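Local structure of agmatine N-acetyltransferase (Drosophila melanogaster, 7CIW) at residues 23-35 against 128-140. The protein transfers the acetyl group of acetyl-CoA to the amine of agmatine, and probably also acylates arylalkylamines such as dopamine and serotonin. The protein carries 1 engineered substitution. Residues are numbered along the deposited sequence; the frame is centred on the assembly and turned at random.
With COA (coenzyme A), chain B; G0R (N-(4-carbamimidamidobutyl)ethanamide), chain C.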
loop_
_atom_site.group_PDB
_atom_site.type_symbol
_atom_site.label_atom_id
_atom_site.label_comp_id
_atom_site.label_asym_id
_atom_site.label_seq_id
_atom_site.Cartn_x
_atom_site.Cartn_y
_atom_site.Cartn_z
ATOM N N MET A 23 -5.466 10.611 7.380
ATOM C CA MET A 23 -6.465 10.407 6.336
ATOM C C MET A 23 -6.616 11.655 5.472
ATOM O O MET A 23 -6.796 11.554 4.257
ATOM C CB MET A 23 -7.799 10.006 6.964
ATOM C CG MET A 23 -8.873 9.633 5.945
ATOM S SD MET A 23 -8.338 8.468 4.668
ATOM C CE MET A 23 -7.883 7.057 5.674
ATOM N N THR A 24 -6.523 12.844 6.074
ATOM C CA THR A 24 -6.587 14.063 5.279
ATOM C C THR A 24 -5.464 14.116 4.249
ATOM O O THR A 24 -5.699 14.472 3.084
ATOM C CB THR A 24 -6.555 15.273 6.213
ATOM O OG1 THR A 24 -7.736 15.236 7.022
ATOM C CG2 THR A 24 -6.521 16.575 5.426
ATOM N N PHE A 25 -4.240 13.741 4.647
ATOM C CA PHE A 25 -3.148 13.671 3.675
ATOM C C PHE A 25 -3.444 12.635 2.596
ATOM O O PHE A 25 -3.254 12.894 1.403
ATOM C CB PHE A 25 -1.820 13.343 4.365
ATOM C CG PHE A 25 -0.733 12.971 3.396
ATOM C CD1 PHE A 25 -0.031 13.955 2.716
ATOM C CD2 PHE A 25 -0.450 11.637 3.123
ATOM C CE1 PHE A 25 0.953 13.616 1.790
ATOM C CE2 PHE A 25 0.534 11.299 2.201
ATOM C CZ PHE A 25 1.228 12.293 1.538
ATOM N N LEU A 26 -3.884 11.439 3.001
ATOM C CA LEU A 26 -4.151 10.392 2.017
ATOM C C LEU A 26 -5.203 10.836 1.010
ATOM O O LEU A 26 -5.075 10.567 -0.188
ATOM C CB LEU A 26 -4.586 9.104 2.718
ATOM C CG LEU A 26 -3.540 8.412 3.593
ATOM C CD1 LEU A 26 -4.161 7.213 4.310
ATOM C CD2 LEU A 26 -2.341 7.967 2.756
ATOM N N LEU A 27 -6.259 11.507 1.474
ATOM C CA LEU A 27 -7.293 11.961 0.547
ATOM C C LEU A 27 -6.789 13.054 -0.387
ATOM O O LEU A 27 -7.309 13.202 -1.498
ATOM C CB LEU A 27 -8.517 12.451 1.325
ATOM C CG LEU A 27 -9.232 11.305 2.028
ATOM C CD1 LEU A 27 -10.208 11.810 3.077
ATOM C CD2 LEU A 27 -9.950 10.424 0.996
ATOM N N ALA A 28 -5.784 13.819 0.030
ATOM C CA ALA A 28 -5.289 14.910 -0.802
ATOM C C ALA A 28 -4.257 14.457 -1.831
ATOM O O ALA A 28 -4.273 14.938 -2.968
ATOM C CB ALA A 28 -4.678 16.004 0.077
ATOM N N HIS A 29 -3.348 13.543 -1.461
ATOM C CA HIS A 29 -2.161 13.290 -2.261
ATOM C C HIS A 29 -1.864 11.821 -2.514
ATOM O O HIS A 29 -0.910 11.518 -3.239
ATOM C CB HIS A 29 -0.934 13.943 -1.606
ATOM C CG HIS A 29 -1.029 15.433 -1.528
ATOM N ND1 HIS A 29 -1.295 16.217 -2.630
ATOM C CD2 HIS A 29 -0.920 16.281 -0.478
ATOM C CE1 HIS A 29 -1.336 17.486 -2.264
ATOM N NE2 HIS A 29 -1.110 17.552 -0.964
ATOM N N TYR A 30 -2.632 10.906 -1.936
ATOM C CA TYR A 30 -2.478 9.487 -2.221
ATOM C C TYR A 30 -3.625 8.984 -3.083
ATOM O O TYR A 30 -3.416 8.579 -4.230
ATOM C CB TYR A 30 -2.408 8.683 -0.917
ATOM C CG TYR A 30 -2.453 7.189 -1.132
ATOM C CD1 TYR A 30 -1.348 6.507 -1.643
ATOM C CD2 TYR A 30 -3.597 6.456 -0.822
ATOM C CE1 TYR A 30 -1.385 5.140 -1.849
ATOM C CE2 TYR A 30 -3.640 5.082 -1.027
ATOM C CZ TYR A 30 -2.530 4.435 -1.539
ATOM O OH TYR A 30 -2.573 3.074 -1.735
ATOM N N TYR A 31 -4.839 9.035 -2.553
ATOM C CA TYR A 31 -5.989 8.465 -3.250
ATOM C C TYR A 31 -6.264 9.057 -4.632
ATOM O O TYR A 31 -6.630 8.286 -5.532
ATOM C CB TYR A 31 -7.220 8.621 -2.365
ATOM C CG TYR A 31 -7.403 7.592 -1.273
ATOM C CD1 TYR A 31 -7.629 6.248 -1.572
ATOM C CD2 TYR A 31 -7.415 7.978 0.064
ATOM C CE1 TYR A 31 -7.850 5.314 -0.565
ATOM C CE2 TYR A 31 -7.639 7.052 1.080
ATOM C CZ TYR A 31 -7.866 5.726 0.758
ATOM O OH TYR A 31 -8.099 4.814 1.756
ATOM N N PRO A 32 -6.155 10.368 -4.873
ATOM C CA PRO A 32 -6.506 10.881 -6.212
ATOM C C PRO A 32 -5.629 10.348 -7.331
ATOM O O PRO A 32 -6.099 10.272 -8.472
ATOM C CB PRO A 32 -6.361 12.405 -6.058
ATOM C CG PRO A 32 -6.569 12.638 -4.588
ATOM C CD PRO A 32 -5.901 11.473 -3.927
ATOM N N GLU A 33 -4.390 9.940 -7.039
ATOM C CA GLU A 33 -3.457 9.470 -8.059
ATOM C C GLU A 33 -3.123 7.987 -7.959
ATOM O O GLU A 33 -2.535 7.440 -8.901
ATOM C CB GLU A 33 -2.155 10.278 -7.996
ATOM C CG GLU A 33 -2.357 11.773 -8.140
ATOM C CD GLU A 33 -1.123 12.558 -7.761
ATOM O OE1 GLU A 33 -0.137 12.508 -8.529
ATOM O OE2 GLU A 33 -1.137 13.213 -6.692
ATOM N N GLU A 34 -3.480 7.323 -6.871
ATOM C CA GLU A 34 -3.234 5.891 -6.777
ATOM C C GLU A 34 -4.013 5.170 -7.876
ATOM O O GLU A 34 -5.225 5.394 -8.020
ATOM C CB GLU A 34 -3.632 5.378 -5.398
ATOM C CG GLU A 34 -3.146 3.967 -5.121
ATOM C CD GLU A 34 -4.053 2.941 -5.746
ATOM O OE1 GLU A 34 -5.280 3.068 -5.572
ATOM O OE2 GLU A 34 -3.545 2.025 -6.433
ATOM N N PRO A 35 -3.361 4.329 -8.685
ATOM C CA PRO A 35 -4.039 3.804 -9.889
ATOM C C PRO A 35 -5.336 3.035 -9.644
ATOM O O PRO A 35 -6.271 3.213 -10.430
ATOM C CB PRO A 35 -2.953 2.925 -10.525
ATOM C CG PRO A 35 -1.681 3.646 -10.182
ATOM C CD PRO A 35 -1.896 4.141 -8.758
ATOM N N VAL A 128 2.930 -3.610 2.772
ATOM C CA VAL A 128 2.736 -2.166 2.635
ATOM C C VAL A 128 1.447 -1.925 1.853
ATOM O O VAL A 128 1.364 -2.237 0.661
ATOM C CB VAL A 128 3.934 -1.499 1.957
ATOM C CG1 VAL A 128 3.659 -0.016 1.708
ATOM C CG2 VAL A 128 5.181 -1.695 2.815
ATOM N N HIS A 129 0.428 -1.383 2.539
ATOM C CA HIS A 129 -0.887 -1.146 1.957
ATOM C C HIS A 129 -1.017 0.198 1.253
ATOM O O HIS A 129 -1.869 0.332 0.369
ATOM C CB HIS A 129 -1.971 -1.247 3.043
ATOM C CG HIS A 129 -2.135 -2.627 3.594
ATOM N ND1 HIS A 129 -2.655 -3.663 2.850
ATOM C CD2 HIS A 129 -1.829 -3.148 4.807
ATOM C CE1 HIS A 129 -2.675 -4.760 3.587
ATOM N NE2 HIS A 129 -2.164 -4.479 4.773
ATOM N N ALA A 130 -0.212 1.191 1.618
ATOM C CA ALA A 130 -0.325 2.495 0.969
ATOM C C ALA A 130 0.976 3.261 1.135
ATOM O O ALA A 130 1.619 3.170 2.178
ATOM C CB ALA A 130 -1.487 3.297 1.563
ATOM N N LEU A 131 1.369 3.977 0.083
ATOM C CA LEU A 131 2.549 4.841 0.088
ATOM C C LEU A 131 2.233 6.065 -0.752
ATOM O O LEU A 131 1.877 5.919 -1.922
ATOM C CB LEU A 131 3.759 4.100 -0.477
ATOM C CG LEU A 131 5.046 4.913 -0.471
ATOM C CD1 LEU A 131 5.556 5.074 0.945
ATOM C CD2 LEU A 131 6.081 4.223 -1.355
ATOM N N GLY A 132 2.371 7.261 -0.177
ATOM C CA GLY A 132 2.115 8.485 -0.926
ATOM C C GLY A 132 3.021 9.604 -0.466
ATOM O O GLY A 132 3.406 9.671 0.705
ATOM N N VAL A 133 3.380 10.482 -1.407
ATOM C CA VAL A 133 4.232 11.642 -1.161
ATOM C C VAL A 133 3.558 12.861 -1.782
ATOM O O VAL A 133 3.057 12.780 -2.908
ATOM C CB VAL A 133 5.646 11.452 -1.751
ATOM C CG1 VAL A 133 6.474 12.714 -1.568
ATOM C CG2 VAL A 133 6.361 10.284 -1.076
ATOM N N ASP A 134 3.519 13.967 -1.035
ATOM C CA ASP A 134 3.048 15.248 -1.550
ATOM C C ASP A 134 3.767 15.568 -2.858
ATOM O O ASP A 134 5.001 15.477 -2.917
ATOM C CB ASP A 134 3.317 16.334 -0.498
ATOM C CG ASP A 134 2.712 17.697 -0.843
ATOM O OD1 ASP A 134 2.838 18.182 -1.983
ATOM O OD2 ASP A 134 2.149 18.317 0.077
ATOM N N PRO A 135 3.043 15.931 -3.916
ATOM C CA PRO A 135 3.699 16.231 -5.200
ATOM C C PRO A 135 4.821 17.243 -5.085
ATOM O O PRO A 135 5.813 17.146 -5.815
ATOM C CB PRO A 135 2.540 16.761 -6.055
ATOM C CG PRO A 135 1.329 16.115 -5.469
ATOM C CD PRO A 135 1.581 16.066 -3.997
ATOM N N GLN A 136 4.715 18.198 -4.157
ATOM C CA GLN A 136 5.764 19.192 -3.990
ATOM C C GLN A 136 7.039 18.615 -3.394
ATOM O O GLN A 136 8.084 19.272 -3.446
ATOM C CB GLN A 136 5.258 20.330 -3.108
ATOM C CG GLN A 136 4.304 21.260 -3.817
ATOM C CD GLN A 136 4.033 22.520 -3.030
ATOM O OE1 GLN A 136 3.722 22.467 -1.835
ATOM N NE2 GLN A 136 4.146 23.666 -3.693
ATOM N N LEU A 137 6.984 17.418 -2.817
ATOM C CA LEU A 137 8.158 16.786 -2.226
ATOM C C LEU A 137 8.586 15.536 -2.984
ATOM O O LEU A 137 9.432 14.787 -2.490
ATOM C CB LEU A 137 7.892 16.443 -0.759
ATOM C CG LEU A 137 7.967 17.499 0.356
ATOM C CD1 LEU A 137 9.356 18.113 0.430
ATOM C CD2 LEU A 137 6.906 18.578 0.195
ATOM N N ARG A 138 8.016 15.278 -4.159
ATOM C CA ARG A 138 8.368 14.072 -4.895
ATOM C C ARG A 138 9.735 14.219 -5.548
ATOM O O ARG A 138 10.170 15.319 -5.893
ATOM C CB ARG A 138 7.300 13.741 -5.941
ATOM C CG ARG A 138 6.015 13.209 -5.305
ATOM C CD ARG A 138 4.929 12.878 -6.302
ATOM N NE ARG A 138 3.671 12.606 -5.605
ATOM C CZ ARG A 138 2.474 12.613 -6.181
ATOM N NH1 ARG A 138 2.357 12.860 -7.483
ATOM N NH2 ARG A 138 1.391 12.369 -5.450
ATOM N N GLY A 139 10.424 13.092 -5.695
ATOM C CA GLY A 139 11.770 13.104 -6.235
ATOM C C GLY A 139 12.854 13.374 -5.219
ATOM O O GLY A 139 14.002 13.632 -5.607
ATOM N N ARG A 140 12.526 13.325 -3.929
ATOM C CA ARG A 140 13.485 13.540 -2.854
ATOM C C ARG A 140 13.649 12.289 -1.998
ATOM O O ARG A 140 14.080 12.384 -0.844
ATOM C CB ARG A 140 13.073 14.727 -1.978
ATOM C CG ARG A 140 12.509 15.934 -2.726
ATOM C CD ARG A 140 13.431 16.402 -3.840
ATOM N NE ARG A 140 14.225 17.569 -3.463
ATOM C CZ ARG A 140 15.244 18.035 -4.179
ATOM N NH1 ARG A 140 15.590 17.429 -5.309
ATOM N NH2 ARG A 140 15.915 19.102 -3.769
HETATM N N1A COA B . 4.392 11.284 -11.298
HETATM C C2A COA B . 5.409 11.686 -12.110
HETATM N N3A COA B . 6.718 11.507 -11.728
HETATM C C4A COA B . 7.008 10.936 -10.548
HETATM C C5A COA B . 6.002 10.547 -9.749
HETATM C C6A COA B . 4.691 10.723 -10.140
HETATM N N6A COA B . 3.286 10.463 -9.621
HETATM N N7A COA B . 6.516 9.999 -8.619
HETATM C C8A COA B . 7.852 10.048 -8.706
HETATM N N9A COA B . 8.148 10.611 -9.887
HETATM C C1B COA B . 9.291 10.959 -10.499
HETATM C C2B COA B . 10.001 11.971 -9.565
HETATM O O2B COA B . 9.494 13.351 -9.747
HETATM C C3B COA B . 11.318 11.820 -9.808
HETATM O O3B COA B . 11.772 12.379 -11.070
HETATM P P3B COA B . 12.399 13.912 -11.228
HETATM O O7A COA B . 13.111 14.324 -9.955
HETATM O O8A COA B . 13.310 13.970 -12.459
HETATM O O9A COA B . 11.194 14.812 -11.460
HETATM C C4B COA B . 11.482 10.214 -10.056
HETATM O O4B COA B . 10.312 9.769 -10.495
HETATM C C5B COA B . 11.941 9.494 -8.812
HETATM O O5B COA B . 11.202 10.016 -7.715
HETATM P P1A COA B . 11.052 9.147 -6.289
HETATM O O1A COA B . 11.442 7.674 -6.434
HETATM O O2A COA B . 11.821 9.863 -5.188
HETATM O O3A COA B . 9.441 9.181 -5.983
HETATM P P2A COA B . 8.708 9.591 -4.572
HETATM O O4A COA B . 8.892 11.053 -4.296
HETATM O O5A COA B . 9.209 8.695 -3.462
HETATM O O6A COA B . 7.139 9.286 -4.961
HETATM C CBP COA B . 5.326 7.845 -4.989
HETATM C CCP COA B . 6.784 7.997 -5.340
HETATM C CDP COA B . 5.219 7.801 -3.427
HETATM C CEP COA B . 4.775 6.541 -5.585
HETATM C CAP COA B . 4.567 9.022 -5.596
HETATM O OAP COA B . 4.599 8.902 -6.998
HETATM C C9P COA B . 3.089 9.106 -5.167
HETATM O O9P COA B . 2.749 9.516 -4.099
HETATM N N8P COA B . 2.081 8.704 -6.126
HETATM C C7P COA B . 0.640 8.808 -5.830
HETATM C C6P COA B . 0.068 7.656 -4.897
HETATM C C5P COA B . 0.554 6.352 -5.478
HETATM O O5P COA B . 0.352 6.046 -6.624
HETATM N N4P COA B . 1.294 5.466 -4.533
HETATM C C3P COA B . 1.888 4.192 -4.903
HETATM C C2P COA B . 0.854 3.124 -5.262
HETATM S S1P COA B . 1.916 1.656 -5.421
HETATM C C10 G0R C . -6.774 1.246 -1.523
HETATM N N12 G0R C . -7.524 2.062 -2.470
HETATM C C1 G0R C . 1.703 0.735 -1.667
HETATM C C2 G0R C . 0.370 1.064 -2.335
HETATM C C5 G0R C . -1.632 0.280 -3.666
HETATM C C6 G0R C . -2.797 -0.249 -2.827
HETATM C C7 G0R C . -4.139 -0.174 -3.564
HETATM C C8 G0R C . -5.078 0.959 -3.131
HETATM N N4 G0R C . -0.358 0.014 -3.018
HETATM N N9 G0R C . -5.664 0.742 -1.827
HETATM N N11 G0R C . -7.301 1.007 -0.203
HETATM O O3 G0R C . -0.067 2.166 -2.282
#
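Arg138 reaches from the loop after strand 125-133 to Glu33, just beyond helix 19-30, threading past coenzyme A on the way. Arg138 CB lies 3.5 Å from pyrophosphate O4A of the cofactor, and CG passes the same oxygen. CD runs alongside the pantetheine at CAP, the chain being extended from CG to NE. Arg138 NE donates to Val133 O of its own segment at 2.8 Å, tilted from the carbonyl plane. At the tip the guanidinium grips Glu33 end-on in a two-nitrogen salt bridge: Arg138 NH1 meets Glu33 OE1 at 2.7 Å on the syn side, nearly straight at 167°, whereas NH2 reaches OE2 at 2.9 Å from above the carboxylate plane, the two flat groups being turned 45° apart. COA C9P lies over one guanidinium face toward its rim, Pro135 CG over the centre of the opposite face. With an alanine here, the Glu33 carboxylate would probably be left without its charged mate and free to turn, and Val133 O would lack the bond from NE. This is the GNAT cofactor site: Val133 N and Leu131 O bind the pantetheine amides, and Gly139 N, in the loop leading to helix 142-156, holds O4A. Nearer the start of segment 128-140, Tyr30 of the other segment, its CG anti to the backbone N (chi1 172°), brings its ring edge to Leu131 O, with CZ 3.5 Å from Ala130 CB. That places Tyr30 OH to donate to O3 of the acetylagmatine product at 2.7 Å. Phe25 turns its ring edge to the backbone of Gly132 and Asp134. The His29 ring has Ala28 CB over one face and Asp134 CG over the opposite face, both toward its rim; Asp134 is salt-bridged to Arg70, while Pro135 CD approaches His29 ND1 to 3.2 Å.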